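Local coordinates for A-type flavoprotein (Giardia intestinalis, PDB 2Q9U) that scavenges oxygen as a flavodiiron protein, probably passing electrons from bound FMN to a mu-oxo-diiron centre in a beta-lactamase-like domain, at residues 81-86 against 104-109. Residues are numbered along the deposited sequence; the frame is centred on the assembly and turned at random.
Sequences VVMNHA and ATFVCT. With FEO (mu-oxo-diiron), chain G.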
ATOM      1  N   VAL A  81      -4.971  40.445  -4.326  1.00 12.84           N
ATOM      2  CA  VAL A  81      -4.983  38.996  -4.033  1.00 11.82           C
ATOM      3  C   VAL A  81      -5.322  38.870  -2.557  1.00 11.93           C
ATOM      4  O   VAL A  81      -4.549  39.288  -1.681  1.00 11.59           O
ATOM      5  CB  VAL A  81      -3.647  38.317  -4.337  1.00 12.35           C
ATOM      6  CG1 VAL A  81      -3.748  36.801  -4.070  1.00 12.25           C
ATOM      7  CG2 VAL A  81      -3.229  38.584  -5.781  1.00 11.80           C
ATOM      8  N   VAL A  82      -6.501  38.322  -2.301  1.00 11.76           N
ATOM      9  CA  VAL A  82      -7.003  38.138  -0.964  1.00 11.60           C
ATOM     10  C   VAL A  82      -6.605  36.751  -0.464  1.00 12.13           C
ATOM     11  O   VAL A  82      -6.933  35.736  -1.090  1.00 11.83           O
ATOM     12  CB  VAL A  82      -8.539  38.257  -0.921  1.00 12.18           C
ATOM     13  CG1 VAL A  82      -9.082  37.881   0.452  1.00 12.34           C
ATOM     14  CG2 VAL A  82      -9.025  39.669  -1.371  1.00 11.34           C
ATOM     15  N   MET A  83      -5.962  36.723   0.701  1.00 12.78           N
ATOM     16  CA  MET A  83      -5.494  35.483   1.331  1.00 13.24           C
ATOM     17  C   MET A  83      -6.227  35.224   2.640  1.00 13.77           C
ATOM     18  O   MET A  83      -6.149  36.015   3.560  1.00 13.95           O
ATOM     19  CB  MET A  83      -3.962  35.552   1.559  1.00 13.36           C
ATOM     20  CG  MET A  83      -3.130  35.603   0.259  1.00 12.81           C
ATOM     21  SD  MET A  83      -3.380  34.222  -0.882  1.00 14.10           S
ATOM     22  CE  MET A  83      -2.663  32.859   0.037  1.00 14.49           C
ATOM     23  N   ASN A  84      -6.971  34.111   2.699  1.00 13.87           N
ATOM     24  CA  ASN A  84      -7.825  33.809   3.837  1.00 13.38           C
ATOM     25  C   ASN A  84      -7.078  33.025   4.895  1.00 13.37           C
ATOM     26  O   ASN A  84      -7.564  32.900   6.019  1.00 13.27           O
ATOM     27  CB  ASN A  84      -9.015  32.952   3.365  1.00 13.35           C
ATOM     28  CG  ASN A  84     -10.033  33.748   2.582  1.00 15.72           C
ATOM     29  OD1 ASN A  84     -10.365  33.412   1.426  1.00 19.92           O
ATOM     30  ND2 ASN A  84     -10.537  34.798   3.192  1.00 12.51           N
ATOM     31  N   HIS A  85      -5.936  32.440   4.516  1.00 13.02           N
ATOM     32  CA  HIS A  85      -5.311  31.343   5.308  1.00 13.22           C
ATOM     33  C   HIS A  85      -3.886  31.142   4.759  1.00 12.06           C
ATOM     34  O   HIS A  85      -3.676  31.242   3.556  1.00 12.10           O
ATOM     35  CB  HIS A  85      -6.204  30.107   5.126  1.00 13.14           C
ATOM     36  CG  HIS A  85      -5.807  28.879   5.897  1.00 14.42           C
ATOM     37  ND1 HIS A  85      -5.319  28.895   7.184  1.00 15.04           N
ATOM     38  CD2 HIS A  85      -5.957  27.571   5.573  1.00 13.74           C
ATOM     39  CE1 HIS A  85      -5.111  27.652   7.594  1.00 14.92           C
ATOM     40  NE2 HIS A  85      -5.504  26.827   6.640  1.00 13.52           N
ATOM     41  N   ALA A  86      -2.908  30.894   5.627  1.00 11.56           N
ATOM     42  CA  ALA A  86      -1.520  30.865   5.193  1.00 11.64           C
ATOM     43  C   ALA A  86      -0.999  29.440   4.949  1.00 12.09           C
ATOM     44  O   ALA A  86       0.144  29.264   4.520  1.00 11.24           O
ATOM     45  CB  ALA A  86      -0.630  31.578   6.223  1.00 12.57           C
ATOM     46  N   ALA A 104      -0.294  44.075  -7.899  1.00 16.44           N
ATOM     47  CA  ALA A 104      -1.232  43.636  -6.874  1.00 16.02           C
ATOM     48  C   ALA A 104      -0.833  44.048  -5.467  1.00 15.06           C
ATOM     49  O   ALA A 104       0.341  44.187  -5.166  1.00 15.47           O
ATOM     50  CB  ALA A 104      -1.399  42.102  -6.944  1.00 15.05           C
ATOM     51  N   THR A 105      -1.832  44.212  -4.618  1.00 14.90           N
ATOM     52  CA  THR A 105      -1.678  44.342  -3.184  1.00 15.14           C
ATOM     53  C   THR A 105      -2.270  43.078  -2.551  1.00 14.82           C
ATOM     54  O   THR A 105      -3.369  42.652  -2.917  1.00 13.71           O
ATOM     55  CB  THR A 105      -2.442  45.590  -2.678  1.00 15.75           C
ATOM     56  OG1 THR A 105      -1.851  46.768  -3.261  1.00 16.46           O
ATOM     57  CG2 THR A 105      -2.394  45.716  -1.175  1.00 16.17           C
ATOM     58  N   PHE A 106      -1.531  42.498  -1.610  1.00 14.71           N
ATOM     59  CA  PHE A 106      -1.956  41.291  -0.902  1.00 14.57           C
ATOM     60  C   PHE A 106      -2.787  41.722   0.299  1.00 14.48           C
ATOM     61  O   PHE A 106      -2.335  42.542   1.107  1.00 13.78           O
ATOM     62  CB  PHE A 106      -0.735  40.427  -0.528  1.00 15.17           C
ATOM     63  CG  PHE A 106      -0.155  39.724  -1.704  1.00 15.87           C
ATOM     64  CD1 PHE A 106      -0.649  38.474  -2.098  1.00 15.03           C
ATOM     65  CD2 PHE A 106       0.831  40.340  -2.478  1.00 18.43           C
ATOM     66  CE1 PHE A 106      -0.146  37.827  -3.238  1.00 13.55           C
ATOM     67  CE2 PHE A 106       1.334  39.720  -3.611  1.00 18.40           C
ATOM     68  CZ  PHE A 106       0.844  38.450  -3.995  1.00 18.89           C
ATOM     69  N   VAL A 107      -4.011  41.200   0.371  1.00 12.84           N
ATOM     70  CA  VAL A 107      -5.000  41.652   1.341  1.00 13.79           C
ATOM     71  C   VAL A 107      -5.270  40.514   2.308  1.00 14.02           C
ATOM     72  O   VAL A 107      -5.687  39.432   1.897  1.00 13.46           O
ATOM     73  CB  VAL A 107      -6.345  42.006   0.651  1.00 12.76           C
ATOM     74  CG1 VAL A 107      -7.383  42.446   1.672  1.00 13.07           C
ATOM     75  CG2 VAL A 107      -6.163  43.067  -0.438  1.00 15.10           C
ATOM     76  N   CYS A 108      -5.046  40.765   3.594  1.00 14.61           N
ATOM     77  CA  CYS A 108      -5.273  39.757   4.611  1.00 14.46           C
ATOM     78  C   CYS A 108      -5.223  40.398   5.983  1.00 15.00           C
ATOM     79  O   CYS A 108      -4.913  41.586   6.114  1.00 15.40           O
ATOM     80  CB  CYS A 108      -4.186  38.666   4.499  1.00 14.45           C
ATOM     81  SG  CYS A 108      -2.467  39.314   4.606  1.00 15.93           S
ATOM     82  N   THR A 109      -5.524  39.605   7.002  1.00 15.57           N
ATOM     83  CA  THR A 109      -5.454  40.051   8.388  1.00 16.63           C
ATOM     84  C   THR A 109      -3.985  40.080   8.833  1.00 16.52           C
ATOM     85  O   THR A 109      -3.103  39.531   8.170  1.00 16.54           O
ATOM     86  CB  THR A 109      -6.224  39.096   9.322  1.00 16.83           C
ATOM     87  OG1 THR A 109      -5.640  37.793   9.239  1.00 17.39           O
ATOM     88  CG2 THR A 109      -7.731  39.024   8.973  1.00 16.46           C
TER
HETATM   89 FE1  FEO G 701      -6.841  23.600   3.177  1.00 11.41          FE
HETATM   90 FE2  FEO G 701      -5.949  24.586   6.367  1.00 14.54          FE
HETATM   91  O   FEO G 701      -5.653  24.401   4.343  1.00 11.74           O
HETATM   92  O   HOH W   1      -6.666  36.835   6.174  1.00 14.35           O
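V81 opens a parallel pairing between neighbouring strands of a beta-alpha-beta unit in the beta-lactamase-like domain. Its N donates to T105 O (3.1 Å), and its O accepts from V107 N (2.9 Å), so the two bonds straddle F106. On the face V81 and F106 share, the valine lies beside the ring: with CG1 anti to the backbone N (chi1 -177°), V81 CG1 lies 3.8 Å from F106 CE1 and CG2 turns to A104 CB. Beta-branched valine suits the extended backbone. V82 turns to the other face, where its CG2 meets V107 CB obliquely at 4.1 Å. M83 N donates to V107 O (3.0 Å), nearly along the C=O axis; M83 CG sits at the edge of the F106 ring, 4.5 Å from CD1, and the rest of its unbranched, pliable chain leads away to L116 of helix 110-120. A water bridges M83 O (2.8 Å) to T109 N, just before that helix. H85 NE2 binds FE2 of the mu-oxo-diiron centre (2.3 Å), which E87, H152 and D171 also bind, while D155 OD1 probably accepts from ND1 and A86 N. A buried, backbone-bonded strand pair thus delivers an iron ligand, with D155 probably fixing the imidazole's rotation.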